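PDB 6GGR: bacteriophage virulence determinant from Salmonella enterica subsp. enterica serovar Typhimurium str. 14028S, which probably acts as a zinc metalloprotease effector of the PipA family, cleaving NF-κB subunits of the infected host cell. Local coordinates for residues B[116-120]-B[170-176]; B[48-54]-B[106-110]; B[73-77]-B[160-165]. All coordinates share one frame; numbering follows the deposited sequence.

Interaction 1 of 3, residues B[116-120]-B[170-176]; sequences GTTVT and HALTHLQ
T117 and V119 point their side chains at H170 and at the turn that follows its helix. T117 OG1 packs against H170 CB at 3.0 Å, a tight approach. No hydrogen-bond partner for this buried hydroxyl is found in the model. The two side chains meet obliquely, with the hydroxyl near the root of the imidazole. V119 CG1 lies anti to the backbone N (chi1 174°) and packs closely on the backbone, 3.1 Å from H174 O. V119 CG2 meets the imidazole at 4.1 Å from H170 ND1, the two side chains crossing at about a right angle.

The ring of H170 is held from within its own segment. H170 ND1 donates to L175 O at 2.7 Å, nearly in the ring plane. The turn that brings this carbonyl round begins at H174, which leaves helical geometry with a positive phi of 58°. H170 NE2 bonds to D177, and the ring also meets that of H166. H166, H170 and D177 are the zinc ligands of this protein, though this chain binds no metal here. Two histidines four residues apart on one helix recall the HExxH motif of zinc metalloproteases, although here glutamine replaces the glutamate.

T117 also makes backbone hydrogen bonds to the chain of another protein, and an acidic side chain of that chain packs on V119, on H170 and on Q176. This is consistent with strand 116-117 serving as a substrate-binding edge strand, as in other zincins. Its inner neighbour is strand 132-135, whose I133 touches T117 and A171. In the last turn of helix 160-173, L172 and T173 pack on helix 86-100, while H170, T173 and L175 touch helix 186-197.

Interaction 2 of 3, residues B[48-54]-B[106-110]; sequences YLISGPG and RWLLG
R106 lays the flat face of its guanidinium over the backbone of Y48, with Y48 CA 3.8 Å above the plane, near its centre. The arginine chain bends at chi2 and chi3 to get there, and R106 CD passes 3.2 Å from Y48 O. The guanidinium then runs beside the tyrosine ring in the same direction, with the two planes 44° apart. R106 NH2 is 4.0 Å from Y48 CD1. Nearer the backbone, R106 CB fits against L49 O and the CB of S51.

From W107 the two chains pair as parallel strands. W107 bonds on both sides of I50: its N donates to L49 O and its O accepts from S51 N. The indole carries L49 O at its edge, and L49 CD1 rests 4.1 Å from W107 CD1. L49 reaches it with CG anti to the backbone N (chi1 -176°). Between strands 50-51 and 107-111 the chain runs through helices 64-84 and 86-100, a beta-alpha-beta crossover with two helices in the connection.

The chain turns a corner at G52, yet G52 O still accepts from L109 N, and G54 N donates to L109 O from above the carbonyl plane. The isobutyl group of L108 fills the bend of residues 52-54. L108 CD2 presses to 3.2 Å from P53 O, while L108 CD1 lies 3.9 Å from G54 CA, where no side chain intervenes. I50 and L109 meet obliquely, I50 CG2 nestling at 3.7 Å from L109 CB. Y67 of helix 64-84 touches I50, P53 and L109. L100 of helix 86-100 packs on L49 and W107, and I133 of the neighbouring strand 132-135 touches the same two.

Interaction 3 of 3, residues B[73-77]-B[160-165]; sequences VLSRI and TTRSFI
The helical segments 73-77 and 160-165 cross almost perpendicularly, at -88° with axes 10.5 Å apart, and I77 and T161 have CA atoms 6.8 Å from each other. I77 is a knob in a hole formed by T160, T161, F164 and I165. Its chain is extended, with chi2 at 168°, and this sends CD1 between T160 and F164. I77 CD1 reaches 3.8 Å from F164 CD2, the two side chains crossing at about a right angle. The other branch, I77 CG2, turns to the far wall and touches I165 CD1 at 3.5 Å.

F164 is the answering bulk from the other helix. The edge of its ring is turned to the backbone of the first helix, with L74 CA in the ring plane and 3.8 Å from F164 CE2. L74 CD1 closes on F164 CD2. V73 CG1 touches F164 CE2, the two side chains crossing at about a right angle. V73 and T160 meet tip to tip, V73 CG1 lying 3.9 Å from T160 CG2. The side-chain contacts are all apolar. The I165 side chain is about 5 Å from that of the zinc ligand H166.

L137 touches V73. L135 of strand 132-135 packs on both L74 and F164. I165 also rests on T191 and L195 of helix 186-197.

All three contacts are partly buried. Interactions 1 and 3 use the same helix, 160-173: interaction 3 packs its start on helix 64-84, and interaction 1 sets its end beside the segment 116-120. Interaction 3 lies nearest the centre of the chain, has no exposed residue among those touching, and joins apolar side chains. Interaction 1 mixes tight packing with a histidine of the zinc site and faces another protein. Interaction 2 is farthest out, with S51 and P53 exposed, and backbone hydrogen bonds carry it. W107 joins interactions 1 and 2, since its indole packs against T118, A171 and H174. I50 and L49 touch L74, which ties interaction 2 to interaction 3.

Interaction 1 of 3, residues B[116-120]-B[170-176]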
loop_
_atom_site.group_PDB
_atom_site.type_symbol
_atom_site.label_atom_id
_atom_site.label_comp_id
_atom_site.label_asym_id
_atom_site.label_seq_id
_atom_site.Cartn_x
_atom_site.Cartn_y
_atom_site.Cartn_z
ATOM N N GLY B 116 -3.705 1.858 6.242
ATOM C CA GLY B 116 -4.761 1.020 5.713
ATOM C C GLY B 116 -5.944 0.986 6.656
ATOM O O GLY B 116 -5.852 1.375 7.827
ATOM N N THR B 117 -7.068 0.520 6.117
ATOM C CA THR B 117 -8.284 0.350 6.897
ATOM C C THR B 117 -9.081 -0.799 6.303
ATOM O O THR B 117 -9.114 -0.971 5.083
ATOM C CB THR B 117 -9.152 1.616 6.913
ATOM O OG1 THR B 117 -9.690 1.848 5.605
ATOM C CG2 THR B 117 -8.349 2.826 7.340
ATOM N N THR B 118 -9.727 -1.569 7.172
ATOM C CA THR B 118 -10.491 -2.737 6.751
ATOM C C THR B 118 -11.863 -2.299 6.251
ATOM O O THR B 118 -12.662 -1.752 7.018
ATOM C CB THR B 118 -10.634 -3.718 7.909
ATOM O OG1 THR B 118 -11.280 -3.067 9.010
ATOM C CG2 THR B 118 -9.273 -4.221 8.358
ATOM N N VAL B 119 -12.142 -2.554 4.972
ATOM C CA VAL B 119 -13.379 -2.131 4.327
ATOM C C VAL B 119 -14.177 -3.325 3.817
ATOM O O VAL B 119 -15.372 -3.456 4.102
ATOM C CB VAL B 119 -13.098 -1.132 3.181
ATOM C CG1 VAL B 119 -14.374 -0.809 2.403
ATOM C CG2 VAL B 119 -12.481 0.147 3.741
ATOM N N THR B 120 -13.537 -4.205 3.055
ATOM C CA THR B 120 -14.224 -5.361 2.491
ATOM C C THR B 120 -14.623 -6.355 3.581
ATOM O O THR B 120 -13.783 -6.828 4.344
ATOM C CB THR B 120 -13.352 -6.079 1.442
ATOM O OG1 THR B 120 -12.031 -6.277 1.964
ATOM C CG2 THR B 120 -13.277 -5.266 0.158
ATOM N N HIS B 170 -11.971 6.241 4.310
ATOM C CA HIS B 170 -12.323 4.842 4.097
ATOM C C HIS B 170 -13.246 4.349 5.202
ATOM O O HIS B 170 -14.263 3.699 4.941
ATOM C CB HIS B 170 -11.063 3.975 4.044
ATOM C CG HIS B 170 -10.426 3.892 2.690
ATOM N ND1 HIS B 170 -11.054 3.321 1.603
ATOM C CD2 HIS B 170 -9.201 4.278 2.255
ATOM C CE1 HIS B 170 -10.252 3.376 0.554
ATOM N NE2 HIS B 170 -9.122 3.951 0.923
ATOM N N ALA B 171 -12.905 4.667 6.454
ATOM C CA ALA B 171 -13.622 4.125 7.601
ATOM C C ALA B 171 -14.986 4.773 7.805
ATOM O O ALA B 171 -15.879 4.146 8.386
ATOM C CB ALA B 171 -12.777 4.290 8.861
ATOM N N LEU B 172 -15.176 6.010 7.342
ATOM C CA LEU B 172 -16.456 6.689 7.511
ATOM C C LEU B 172 -17.423 6.433 6.363
ATOM O O LEU B 172 -18.634 6.606 6.544
ATOM C CB LEU B 172 -16.240 8.198 7.659
ATOM C CG LEU B 172 -15.319 8.631 8.800
ATOM C CD1 LEU B 172 -15.010 10.115 8.688
ATOM C CD2 LEU B 172 -15.945 8.306 10.151
ATOM N N THR B 173 -16.924 6.013 5.197
ATOM C CA THR B 173 -17.771 5.751 4.041
ATOM C C THR B 173 -17.828 4.284 3.640
ATOM O O THR B 173 -18.718 3.911 2.870
ATOM C CB THR B 173 -17.289 6.560 2.827
ATOM O OG1 THR B 173 -15.982 6.120 2.440
ATOM C CG2 THR B 173 -17.248 8.040 3.148
ATOM N N HIS B 174 -16.911 3.453 4.136
ATOM C CA HIS B 174 -16.826 2.040 3.773
ATOM C C HIS B 174 -16.641 1.843 2.274
ATOM O O HIS B 174 -16.982 0.785 1.739
ATOM C CB HIS B 174 -18.060 1.259 4.248
ATOM C CG HIS B 174 -18.265 1.296 5.731
ATOM N ND1 HIS B 174 -17.341 0.798 6.623
ATOM C CD2 HIS B 174 -19.284 1.785 6.478
ATOM C CE1 HIS B 174 -17.782 0.974 7.856
ATOM N NE2 HIS B 174 -18.960 1.570 7.795
ATOM N N LEU B 175 -16.095 2.839 1.585
ATOM C CA LEU B 175 -15.880 2.769 0.148
ATOM C C LEU B 175 -14.419 2.460 -0.162
ATOM O O LEU B 175 -13.517 2.718 0.639
ATOM C CB LEU B 175 -16.288 4.081 -0.525
ATOM C CG LEU B 175 -17.724 4.555 -0.278
ATOM C CD1 LEU B 175 -18.011 5.816 -1.080
ATOM C CD2 LEU B 175 -18.739 3.469 -0.612
ATOM N N GLN B 176 -14.190 1.978 -1.371
ATOM C CA GLN B 176 -12.865 1.619 -1.849
ATOM C C GLN B 176 -12.360 2.607 -2.872
ATOM O O GLN B 176 -13.070 3.402 -3.407
ATOM C CB GLN B 176 -12.804 0.181 -2.449
ATOM C CG GLN B 176 -13.304 -0.947 -1.548
ATOM C CD GLN B 176 -13.059 -2.364 -2.176
ATOM O OE1 GLN B 176 -13.461 -2.604 -3.308
ATOM N NE2 GLN B 176 -12.371 -3.260 -1.475
#

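Interaction 2 of 3, residues B[48-54]-B[106-110]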
loop_
_atom_site.group_PDB
_atom_site.type_symbol
_atom_site.label_atom_id
_atom_site.label_comp_id
_atom_site.label_asym_id
_atom_site.label_seq_id
_atom_site.Cartn_x
_atom_site.Cartn_y
_atom_site.Cartn_z
ATOM N N TYR B 48 -14.908 8.803 19.516
ATOM C CA TYR B 48 -16.013 8.299 18.707
ATOM C C TYR B 48 -15.527 7.351 17.618
ATOM O O TYR B 48 -16.253 6.429 17.233
ATOM C CB TYR B 48 -16.783 9.463 18.076
ATOM C CG TYR B 48 -17.420 10.429 19.062
ATOM C CD1 TYR B 48 -17.508 10.128 20.417
ATOM C CD2 TYR B 48 -17.941 11.644 18.631
ATOM C CE1 TYR B 48 -18.087 11.007 21.310
ATOM C CE2 TYR B 48 -18.524 12.530 19.519
ATOM C CZ TYR B 48 -18.594 12.205 20.857
ATOM O OH TYR B 48 -19.171 13.079 21.750
ATOM N N LEU B 49 -14.312 7.555 17.111
ATOM C CA LEU B 49 -13.799 6.739 16.017
ATOM C C LEU B 49 -12.989 5.544 16.508
ATOM O O LEU B 49 -13.059 4.467 15.906
ATOM C CB LEU B 49 -12.938 7.596 15.084
ATOM C CG LEU B 49 -12.395 6.923 13.818
ATOM C CD1 LEU B 49 -13.479 6.785 12.761
ATOM C CD2 LEU B 49 -11.203 7.689 13.268
ATOM N N ILE B 50 -12.231 5.704 17.592
ATOM C CA ILE B 50 -11.253 4.713 18.035
ATOM C C ILE B 50 -11.687 4.140 19.376
ATOM O O ILE B 50 -11.999 4.890 20.310
ATOM C CB ILE B 50 -9.846 5.328 18.137
ATOM C CG1 ILE B 50 -9.455 6.009 16.820
ATOM C CG2 ILE B 50 -8.822 4.272 18.528
ATOM C CD1 ILE B 50 -9.561 5.122 15.590
ATOM N N SER B 51 -11.683 2.810 19.479
ATOM C CA SER B 51 -11.945 2.134 20.745
ATOM C C SER B 51 -10.656 1.851 21.506
ATOM O O SER B 51 -10.548 2.172 22.694
ATOM C CB SER B 51 -12.696 0.822 20.508
ATOM O OG SER B 51 -11.874 -0.123 19.846
ATOM N N GLY B 52 -9.682 1.239 20.840
ATOM C CA GLY B 52 -8.404 0.959 21.443
ATOM C C GLY B 52 -7.384 0.516 20.415
ATOM O O GLY B 52 -7.657 0.479 19.211
ATOM N N PRO B 53 -6.180 0.179 20.874
ATOM C CA PRO B 53 -5.157 -0.323 19.949
ATOM C C PRO B 53 -5.532 -1.686 19.392
ATOM O O PRO B 53 -6.258 -2.463 20.017
ATOM C CB PRO B 53 -3.892 -0.409 20.813
ATOM C CG PRO B 53 -4.214 0.249 22.117
ATOM C CD PRO B 53 -5.696 0.274 22.260
ATOM N N GLY B 54 -5.013 -1.974 18.200
ATOM C CA GLY B 54 -5.263 -3.244 17.544
ATOM C C GLY B 54 -4.881 -3.221 16.078
ATOM O O GLY B 54 -5.328 -2.345 15.330
ATOM N N ARG B 106 -16.803 0.882 17.277
ATOM C CA ARG B 106 -15.615 1.724 16.989
ATOM C C ARG B 106 -14.446 0.929 16.321
ATOM O O ARG B 106 -14.522 -0.286 16.209
ATOM C CB ARG B 106 -15.126 2.561 18.179
ATOM C CG ARG B 106 -16.136 2.773 19.279
ATOM C CD ARG B 106 -17.015 3.994 19.082
ATOM N NE ARG B 106 -17.083 4.809 20.290
ATOM C CZ ARG B 106 -18.022 5.700 20.558
ATOM N NH1 ARG B 106 -19.008 5.936 19.725
ATOM N NH2 ARG B 106 -17.944 6.376 21.666
ATOM N N TRP B 107 -13.400 1.626 15.873
ATOM C CA TRP B 107 -12.312 0.992 15.076
ATOM C C TRP B 107 -11.095 0.805 15.929
ATOM O O TRP B 107 -10.881 1.524 16.869
ATOM C CB TRP B 107 -11.938 1.829 13.807
ATOM C CG TRP B 107 -13.036 1.976 12.819
ATOM C CD1 TRP B 107 -14.142 2.703 12.957
ATOM C CD2 TRP B 107 -13.102 1.401 11.520
ATOM N NE1 TRP B 107 -14.908 2.609 11.856
ATOM C CE2 TRP B 107 -14.287 1.809 10.951
ATOM C CE3 TRP B 107 -12.257 0.567 10.795
ATOM C CZ2 TRP B 107 -14.662 1.424 9.704
ATOM C CZ3 TRP B 107 -12.628 0.184 9.577
ATOM C CH2 TRP B 107 -13.812 0.601 9.031
ATOM N N LEU B 108 -10.339 -0.237 15.606
ATOM C CA LEU B 108 -9.032 -0.421 16.224
ATOM C C LEU B 108 -8.002 0.450 15.520
ATOM O O LEU B 108 -7.969 0.523 14.288
ATOM C CB LEU B 108 -8.607 -1.887 16.150
ATOM C CG LEU B 108 -9.365 -2.886 17.031
ATOM C CD1 LEU B 108 -8.950 -4.315 16.709
ATOM C CD2 LEU B 108 -9.130 -2.583 18.502
ATOM N N LEU B 109 -7.164 1.121 16.304
ATOM C CA LEU B 109 -6.093 1.946 15.752
ATOM C C LEU B 109 -4.824 1.102 15.679
ATOM O O LEU B 109 -4.196 0.816 16.701
ATOM C CB LEU B 109 -5.888 3.199 16.597
ATOM C CG LEU B 109 -4.729 4.098 16.158
ATOM C CD1 LEU B 109 -4.917 4.566 14.724
ATOM C CD2 LEU B 109 -4.577 5.288 17.090
ATOM N N GLY B 110 -4.451 0.692 14.467
ATOM C CA GLY B 110 -3.205 -0.021 14.263
ATOM C C GLY B 110 -2.024 0.925 14.174
ATOM O O GLY B 110 -1.404 1.061 13.114
#

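Interaction 3 of 3, residues B[73-77]-B[160-165]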
loop_
_atom_site.group_PDB
_atom_site.type_symbol
_atom_site.label_atom_id
_atom_site.label_comp_id
_atom_site.label_asym_id
_atom_site.label_seq_id
_atom_site.Cartn_x
_atom_site.Cartn_y
_atom_site.Cartn_z
ATOM N N VAL B 73 -1.974 12.707 17.368
ATOM C CA VAL B 73 -1.968 13.330 16.046
ATOM C C VAL B 73 -3.326 13.162 15.377
ATOM O O VAL B 73 -3.869 14.103 14.789
ATOM C CB VAL B 73 -0.836 12.743 15.184
ATOM C CG1 VAL B 73 -0.917 13.256 13.740
ATOM C CG2 VAL B 73 0.513 13.088 15.791
ATOM N N LEU B 74 -3.890 11.954 15.451
ATOM C CA LEU B 74 -5.191 11.709 14.837
ATOM C C LEU B 74 -6.252 12.629 15.424
ATOM O O LEU B 74 -7.115 13.138 14.698
ATOM C CB LEU B 74 -5.591 10.243 15.018
ATOM C CG LEU B 74 -6.975 9.851 14.491
ATOM C CD1 LEU B 74 -7.123 10.192 13.019
ATOM C CD2 LEU B 74 -7.237 8.376 14.711
ATOM N N SER B 75 -6.199 12.864 16.736
ATOM C CA SER B 75 -7.193 13.716 17.379
ATOM C C SER B 75 -7.104 15.151 16.875
ATOM O O SER B 75 -8.132 15.787 16.613
ATOM C CB SER B 75 -7.018 13.666 18.898
ATOM O OG SER B 75 -7.954 14.507 19.547
ATOM N N ARG B 76 -5.887 15.685 16.742
ATOM C CA ARG B 76 -5.725 17.034 16.208
ATOM C C ARG B 76 -6.321 17.139 14.812
ATOM O O ARG B 76 -7.083 18.065 14.514
ATOM C CB ARG B 76 -4.245 17.419 16.173
ATOM C CG ARG B 76 -3.534 17.397 17.513
ATOM C CD ARG B 76 -2.123 17.958 17.388
ATOM N NE ARG B 76 -1.307 17.216 16.424
ATOM C CZ ARG B 76 -1.193 17.517 15.132
ATOM N NH1 ARG B 76 -1.843 18.553 14.615
ATOM N NH2 ARG B 76 -0.422 16.777 14.347
ATOM N N ILE B 77 -5.982 16.189 13.940
ATOM C CA ILE B 77 -6.420 16.247 12.547
ATOM C C ILE B 77 -7.935 16.120 12.456
ATOM O O ILE B 77 -8.586 16.842 11.692
ATOM C CB ILE B 77 -5.695 15.158 11.734
ATOM C CG1 ILE B 77 -4.217 15.539 11.583
ATOM C CG2 ILE B 77 -6.347 14.960 10.362
ATOM C CD1 ILE B 77 -3.336 14.430 11.059
ATOM N N THR B 160 1.210 13.695 6.438
ATOM C CA THR B 160 0.414 13.069 7.491
ATOM C C THR B 160 -1.065 13.398 7.325
ATOM O O THR B 160 -1.925 12.514 7.415
ATOM C CB THR B 160 0.919 13.527 8.860
ATOM O OG1 THR B 160 2.307 13.207 8.985
ATOM C CG2 THR B 160 0.148 12.847 9.987
ATOM N N THR B 161 -1.381 14.668 7.076
ATOM C CA THR B 161 -2.779 15.073 6.980
ATOM C C THR B 161 -3.500 14.285 5.893
ATOM O O THR B 161 -4.531 13.652 6.154
ATOM C CB THR B 161 -2.872 16.574 6.719
ATOM O OG1 THR B 161 -2.146 17.277 7.734
ATOM C CG2 THR B 161 -4.332 17.033 6.734
ATOM N N ARG B 162 -2.961 14.294 4.670
ATOM C CA ARG B 162 -3.603 13.571 3.576
ATOM C C ARG B 162 -3.724 12.085 3.893
ATOM O O ARG B 162 -4.780 11.481 3.680
ATOM C CB ARG B 162 -2.832 13.772 2.270
ATOM C CG ARG B 162 -3.503 13.106 1.069
ATOM C CD ARG B 162 -2.855 13.490 -0.262
ATOM N NE ARG B 162 -3.159 14.863 -0.673
ATOM C CZ ARG B 162 -4.263 15.236 -1.320
ATOM N NH1 ARG B 162 -5.195 14.349 -1.636
ATOM N NH2 ARG B 162 -4.444 16.505 -1.655
ATOM N N SER B 163 -2.653 11.475 4.401
ATOM C CA SER B 163 -2.688 10.041 4.674
ATOM C C SER B 163 -3.716 9.713 5.748
ATOM O O SER B 163 -4.483 8.752 5.620
ATOM C CB SER B 163 -1.303 9.552 5.091
ATOM O OG SER B 163 -0.326 9.893 4.126
ATOM N N PHE B 164 -3.742 10.504 6.824
ATOM C CA PHE B 164 -4.704 10.272 7.897
ATOM C C PHE B 164 -6.133 10.434 7.396
ATOM O O PHE B 164 -6.999 9.593 7.663
ATOM C CB PHE B 164 -4.425 11.228 9.057
ATOM C CG PHE B 164 -3.407 10.714 10.039
ATOM C CD1 PHE B 164 -2.174 10.252 9.612
ATOM C CD2 PHE B 164 -3.683 10.710 11.397
ATOM C CE1 PHE B 164 -1.244 9.783 10.517
ATOM C CE2 PHE B 164 -2.756 10.248 12.307
ATOM C CZ PHE B 164 -1.533 9.784 11.867
ATOM N N ILE B 165 -6.401 11.517 6.665
ATOM C CA ILE B 165 -7.757 11.769 6.177
ATOM C C ILE B 165 -8.171 10.697 5.177
ATOM O O ILE B 165 -9.318 10.234 5.180
ATOM C CB ILE B 165 -7.844 13.179 5.564
ATOM C CG1 ILE B 165 -7.616 14.250 6.640
ATOM C CG2 ILE B 165 -9.188 13.389 4.860
ATOM C CD1 ILE B 165 -8.609 14.214 7.792
#